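Local coordinates for endoglucanase FnCel5A (Fervidobacterium nodosum, PDB 3NCO), which probably hydrolyses beta-1,4-glucosidic bonds in cellulose, as a glycoside hydrolase family 5 endoglucanase built on a TIM barrel, at residues 197-205 and 254-262. Numbering follows the deposited sequence.
Sequences NIIVSFHYY and VPIFLGEFG
Glu260 lies flat over the imidazole of His203: its CG sits above the ring centre, 3.7 Å from the centroid in a CH-pi contact, and the carboxylate plane stays within 23° of the ring. Glu260 OE1 takes a hydrogen bond from Tyr205 OH at 2.7 Å, met on the anti side of the carboxylate, whose plane stands 77° from the phenol ring. OE2 forms a salt bridge with Arg59, and His203 ND1 is hydrogen-bonded to Glu144. A phenylalanine in place of Tyr205 has no hydroxyl, and Glu260 OE1 would probably be left without this donor, the carboxylate freer to turn about CG-CD though Arg59 still holds OE2. Earlier along the strand, on the same face, Ser201 has OG anti to its backbone N (chi1 178°), which brings it above the carbonyl plane of Phe257 to bond O at 2.9 Å; Phe202 N shares that acceptor at 3.2 Å. On the outer face of the barrel wall, toward helix 232-252, the Phe202 ring receives Leu258 CD1 over one face and Ile256 CG2 at its edge, 3.7 Å from CE2, with Phe242 meeting it edge-to-face. Strands 198-204 and 256-261 are parallel neighbours, sixth and seventh of the eight-stranded barrel, joined through that helix in a beta-alpha-beta crossover. In family 5 the glutamate near the C-terminal end of the seventh strand is the nucleophile; Glu260's position is consistent with that role, its two oxygens fixed by a tyrosine and an arginine.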
ATOM      1  N   ASN A 197      15.507  -9.122  -3.177  1.00 21.23           N
ATOM      2  CA  ASN A 197      15.107  -7.767  -2.901  1.00 20.67           C
ATOM      3  C   ASN A 197      13.615  -7.610  -3.075  1.00 18.84           C
ATOM      4  O   ASN A 197      13.162  -6.630  -3.690  1.00 19.53           O
ATOM      5  CB  ASN A 197      15.909  -6.782  -3.783  1.00 21.98           C
ATOM      6  CG  ASN A 197      17.367  -6.722  -3.363  1.00 25.38           C
ATOM      7  OD1 ASN A 197      18.253  -7.161  -4.091  1.00 29.10           O
ATOM      8  ND2 ASN A 197      17.605  -6.183  -2.166  1.00 29.81           N
ATOM      9  N   ILE A 198      12.830  -8.575  -2.558  1.00 18.21           N
ATOM     10  CA  ILE A 198      11.372  -8.435  -2.535  1.00 16.78           C
ATOM     11  C   ILE A 198      10.833  -8.347  -1.086  1.00 16.00           C
ATOM     12  O   ILE A 198      11.454  -8.871  -0.157  1.00 16.00           O
ATOM     13  CB  ILE A 198      10.627  -9.533  -3.341  1.00 17.73           C
ATOM     14  CG1 ILE A 198      10.981 -10.937  -2.844  1.00 17.20           C
ATOM     15  CG2 ILE A 198      10.936  -9.376  -4.848  1.00 18.51           C
ATOM     16  CD1 ILE A 198       9.915 -12.041  -3.342  1.00 19.36           C
ATOM     17  N   ILE A 199       9.672  -7.709  -0.958  1.00 15.60           N
ATOM     18  CA  ILE A 199       8.929  -7.685   0.301  1.00 14.38           C
ATOM     19  C   ILE A 199       7.500  -8.065  -0.030  1.00 14.70           C
ATOM     20  O   ILE A 199       6.966  -7.626  -1.055  1.00 15.72           O
ATOM     21  CB  ILE A 199       8.960  -6.242   0.881  1.00 12.56           C
ATOM     22  CG1 ILE A 199      10.413  -5.899   1.297  1.00 15.92           C
ATOM     23  CG2 ILE A 199       8.046  -6.066   2.108  1.00 12.04           C
ATOM     24  CD1 ILE A 199      10.606  -4.453   1.731  1.00 18.17           C
ATOM     25  N   VAL A 200       6.860  -8.834   0.852  1.00 15.21           N
ATOM     26  CA  VAL A 200       5.469  -9.230   0.549  1.00 14.42           C
ATOM     27  C   VAL A 200       4.582  -8.306   1.360  1.00 13.61           C
ATOM     28  O   VAL A 200       4.926  -7.929   2.496  1.00 15.60           O
ATOM     29  CB  VAL A 200       5.251 -10.743   0.959  1.00 16.09           C
ATOM     30  CG1 VAL A 200       3.782 -11.098   1.030  1.00 16.54           C
ATOM     31  CG2 VAL A 200       6.011 -11.663  -0.021  1.00 17.08           C
ATOM     32  N   SER A 201       3.449  -7.913   0.777  1.00 14.48           N
ATOM     33  CA  SER A 201       2.531  -7.034   1.506  1.00 13.99           C
ATOM     34  C   SER A 201       1.099  -7.555   1.579  1.00 15.19           C
ATOM     35  O   SER A 201       0.581  -8.038   0.589  1.00 16.44           O
ATOM     36  CB  SER A 201       2.548  -5.665   0.829  1.00 16.32           C
ATOM     37  OG  SER A 201       1.651  -4.800   1.474  1.00 13.86           O
ATOM     38  N   PHE A 202       0.465  -7.390   2.751  1.00 14.82           N
ATOM     39  CA  PHE A 202      -0.998  -7.676   2.866  1.00 14.93           C
ATOM     40  C   PHE A 202      -1.667  -6.440   3.411  1.00 14.99           C
ATOM     41  O   PHE A 202      -0.959  -5.526   3.837  1.00 14.59           O
ATOM     42  CB  PHE A 202      -1.326  -8.913   3.734  1.00 14.50           C
ATOM     43  CG  PHE A 202      -1.154  -8.702   5.240  1.00 15.49           C
ATOM     44  CD1 PHE A 202      -2.256  -8.717   6.090  1.00 14.18           C
ATOM     45  CD2 PHE A 202       0.136  -8.548   5.801  1.00 14.38           C
ATOM     46  CE1 PHE A 202      -2.077  -8.556   7.510  1.00 16.70           C
ATOM     47  CE2 PHE A 202       0.310  -8.372   7.182  1.00 16.39           C
ATOM     48  CZ  PHE A 202      -0.786  -8.378   8.015  1.00 16.60           C
ATOM     49  N   HIS A 203      -2.977  -6.371   3.265  1.00 14.01           N
ATOM     50  CA  HIS A 203      -3.754  -5.274   3.802  1.00 14.23           C
ATOM     51  C   HIS A 203      -4.691  -5.802   4.855  1.00 15.97           C
ATOM     52  O   HIS A 203      -5.147  -6.945   4.752  1.00 18.35           O
ATOM     53  CB  HIS A 203      -4.571  -4.652   2.702  1.00 15.12           C
ATOM     54  CG  HIS A 203      -3.723  -4.042   1.636  1.00 14.37           C
ATOM     55  ND1 HIS A 203      -4.255  -3.514   0.491  1.00 16.37           N
ATOM     56  CD2 HIS A 203      -2.386  -3.868   1.567  1.00 14.86           C
ATOM     57  CE1 HIS A 203      -3.273  -3.023  -0.253  1.00 14.54           C
ATOM     58  NE2 HIS A 203      -2.125  -3.230   0.382  1.00 12.97           N
ATOM     59  N   TYR A 204      -4.963  -4.992   5.873  1.00 16.13           N
ATOM     60  CA  TYR A 204      -5.737  -5.466   7.001  1.00 15.53           C
ATOM     61  C   TYR A 204      -6.889  -4.537   7.330  1.00 16.08           C
ATOM     62  O   TYR A 204      -6.677  -3.387   7.723  1.00 17.20           O
ATOM     63  CB  TYR A 204      -4.894  -5.688   8.268  1.00 15.62           C
ATOM     64  CG  TYR A 204      -5.623  -6.583   9.264  1.00 14.89           C
ATOM     65  CD1 TYR A 204      -5.785  -7.947   9.017  1.00 16.15           C
ATOM     66  CD2 TYR A 204      -6.142  -6.051  10.458  1.00 16.36           C
ATOM     67  CE1 TYR A 204      -6.484  -8.744   9.946  1.00 13.35           C
ATOM     68  CE2 TYR A 204      -6.819  -6.816  11.375  1.00 18.86           C
ATOM     69  CZ  TYR A 204      -6.980  -8.160  11.116  1.00 18.96           C
ATOM     70  OH  TYR A 204      -7.615  -8.948  12.020  1.00 18.74           O
ATOM     71  N   TYR A 205      -8.100  -5.085   7.197  1.00 16.57           N
ATOM     72  CA  TYR A 205      -9.334  -4.360   7.502  1.00 16.13           C
ATOM     73  C   TYR A 205     -10.370  -5.213   8.263  1.00 16.71           C
ATOM     74  O   TYR A 205     -11.567  -4.901   8.254  1.00 18.06           O
ATOM     75  CB  TYR A 205      -9.960  -3.929   6.185  1.00 16.21           C
ATOM     76  CG  TYR A 205      -9.166  -2.845   5.486  1.00 14.89           C
ATOM     77  CD1 TYR A 205      -9.195  -1.540   5.947  1.00 15.57           C
ATOM     78  CD2 TYR A 205      -8.417  -3.125   4.298  1.00 14.41           C
ATOM     79  CE1 TYR A 205      -8.527  -0.530   5.298  1.00 16.89           C
ATOM     80  CE2 TYR A 205      -7.745  -2.098   3.634  1.00 18.23           C
ATOM     81  CZ  TYR A 205      -7.797  -0.803   4.128  1.00 16.68           C
ATOM     82  OH  TYR A 205      -7.170   0.229   3.482  1.00 17.68           O
ATOM     83  N   VAL A 254      10.892 -14.215   3.859  1.00 16.18           N
ATOM     84  CA  VAL A 254      10.575 -12.918   3.205  1.00 16.69           C
ATOM     85  C   VAL A 254      10.023 -11.933   4.253  1.00 17.10           C
ATOM     86  O   VAL A 254       9.320 -12.342   5.177  1.00 15.96           O
ATOM     87  CB  VAL A 254       9.599 -13.158   2.028  1.00 17.40           C
ATOM     88  CG1 VAL A 254       8.235 -13.605   2.535  1.00 18.03           C
ATOM     89  CG2 VAL A 254       9.519 -11.969   1.063  1.00 22.28           C
ATOM     90  N   PRO A 255      10.358 -10.620   4.127  1.00 16.38           N
ATOM     91  CA  PRO A 255       9.782  -9.667   5.085  1.00 15.44           C
ATOM     92  C   PRO A 255       8.361  -9.285   4.689  1.00 16.37           C
ATOM     93  O   PRO A 255       7.976  -9.476   3.539  1.00 17.46           O
ATOM     94  CB  PRO A 255      10.650  -8.415   4.924  1.00 15.18           C
ATOM     95  CG  PRO A 255      11.689  -8.711   3.906  1.00 18.25           C
ATOM     96  CD  PRO A 255      11.282  -9.973   3.177  1.00 17.60           C
ATOM     97  N   ILE A 256       7.621  -8.716   5.653  1.00 15.78           N
ATOM     98  CA  ILE A 256       6.222  -8.379   5.453  1.00 15.32           C
ATOM     99  C   ILE A 256       5.984  -6.885   5.748  1.00 15.35           C
ATOM    100  O   ILE A 256       6.347  -6.390   6.826  1.00 16.44           O
ATOM    101  CB  ILE A 256       5.337  -9.183   6.454  1.00 14.55           C
ATOM    102  CG1 ILE A 256       5.408 -10.667   6.127  1.00 15.88           C
ATOM    103  CG2 ILE A 256       3.900  -8.664   6.490  1.00 14.27           C
ATOM    104  CD1 ILE A 256       4.603 -11.059   4.849  1.00 15.83           C
ATOM    105  N   PHE A 257       5.264  -6.218   4.820  1.00 14.28           N
ATOM    106  CA  PHE A 257       4.763  -4.834   4.986  1.00 14.44           C
ATOM    107  C   PHE A 257       3.249  -4.882   5.033  1.00 15.46           C
ATOM    108  O   PHE A 257       2.571  -5.405   4.135  1.00 16.09           O
ATOM    109  CB  PHE A 257       5.271  -4.056   3.753  1.00 14.70           C
ATOM    110  CG  PHE A 257       4.629  -2.737   3.498  1.00 13.37           C
ATOM    111  CD1 PHE A 257       4.480  -1.722   4.460  1.00 14.08           C
ATOM    112  CD2 PHE A 257       4.285  -2.466   2.167  1.00 16.17           C
ATOM    113  CE1 PHE A 257       3.980  -0.477   4.049  1.00 16.15           C
ATOM    114  CE2 PHE A 257       3.761  -1.270   1.783  1.00 18.53           C
ATOM    115  CZ  PHE A 257       3.649  -0.261   2.679  1.00 16.26           C
ATOM    116  N   LEU A 258       2.693  -4.363   6.124  1.00 13.93           N
ATOM    117  CA  LEU A 258       1.252  -4.207   6.198  1.00 14.82           C
ATOM    118  C   LEU A 258       0.938  -2.877   5.478  1.00 15.80           C
ATOM    119  O   LEU A 258       1.066  -1.791   6.094  1.00 15.43           O
ATOM    120  CB  LEU A 258       0.872  -4.109   7.706  1.00 13.46           C
ATOM    121  CG  LEU A 258      -0.561  -3.641   8.045  1.00 16.23           C
ATOM    122  CD1 LEU A 258      -1.540  -4.591   7.375  1.00 15.82           C
ATOM    123  CD2 LEU A 258      -0.849  -3.568   9.573  1.00 17.25           C
ATOM    124  N   GLY A 259       0.579  -2.971   4.179  1.00 16.29           N
ATOM    125  CA  GLY A 259       0.567  -1.781   3.328  1.00 16.05           C
ATOM    126  C   GLY A 259      -0.615  -0.886   3.485  1.00 16.68           C
ATOM    127  O   GLY A 259      -0.554   0.288   3.123  1.00 16.04           O
ATOM    128  N   GLU A 260      -1.728  -1.450   3.979  1.00 16.23           N
ATOM    129  CA  GLU A 260      -2.840  -0.588   4.330  1.00 15.57           C
ATOM    130  C   GLU A 260      -3.472  -1.148   5.557  1.00 14.94           C
ATOM    131  O   GLU A 260      -3.603  -2.356   5.725  1.00 14.81           O
ATOM    132  CB  GLU A 260      -3.917  -0.545   3.253  1.00 15.87           C
ATOM    133  CG  GLU A 260      -3.451  -0.049   1.938  1.00 15.70           C
ATOM    134  CD  GLU A 260      -4.554  -0.039   0.899  1.00 15.16           C
ATOM    135  OE1 GLU A 260      -5.756  -0.242   1.240  1.00 17.98           O
ATOM    136  OE2 GLU A 260      -4.236   0.051  -0.363  1.00 13.45           O
ATOM    137  N   PHE A 261      -3.913  -0.246   6.414  1.00 15.78           N
ATOM    138  CA  PHE A 261      -4.807  -0.580   7.521  1.00 15.66           C
ATOM    139  C   PHE A 261      -5.553   0.656   7.996  1.00 16.31           C
ATOM    140  O   PHE A 261      -4.970   1.737   8.061  1.00 14.71           O
ATOM    141  CB  PHE A 261      -4.082  -1.301   8.702  1.00 16.49           C
ATOM    142  CG  PHE A 261      -3.261  -0.396   9.609  1.00 14.72           C
ATOM    143  CD1 PHE A 261      -2.024   0.061   9.209  1.00 14.50           C
ATOM    144  CD2 PHE A 261      -3.717  -0.103  10.902  1.00 15.83           C
ATOM    145  CE1 PHE A 261      -1.226   0.882  10.071  1.00 12.47           C
ATOM    146  CE2 PHE A 261      -2.986   0.672  11.742  1.00 19.44           C
ATOM    147  CZ  PHE A 261      -1.743   1.177  11.365  1.00 15.56           C
ATOM    148  N   GLY A 262      -6.854   0.537   8.277  1.00 16.33           N
ATOM    149  CA  GLY A 262      -7.567   1.738   8.768  1.00 18.23           C
ATOM    150  C   GLY A 262      -9.048   1.479   8.962  1.00 18.27           C
ATOM    151  O   GLY A 262      -9.578   0.529   8.398  1.00 18.91           O
TER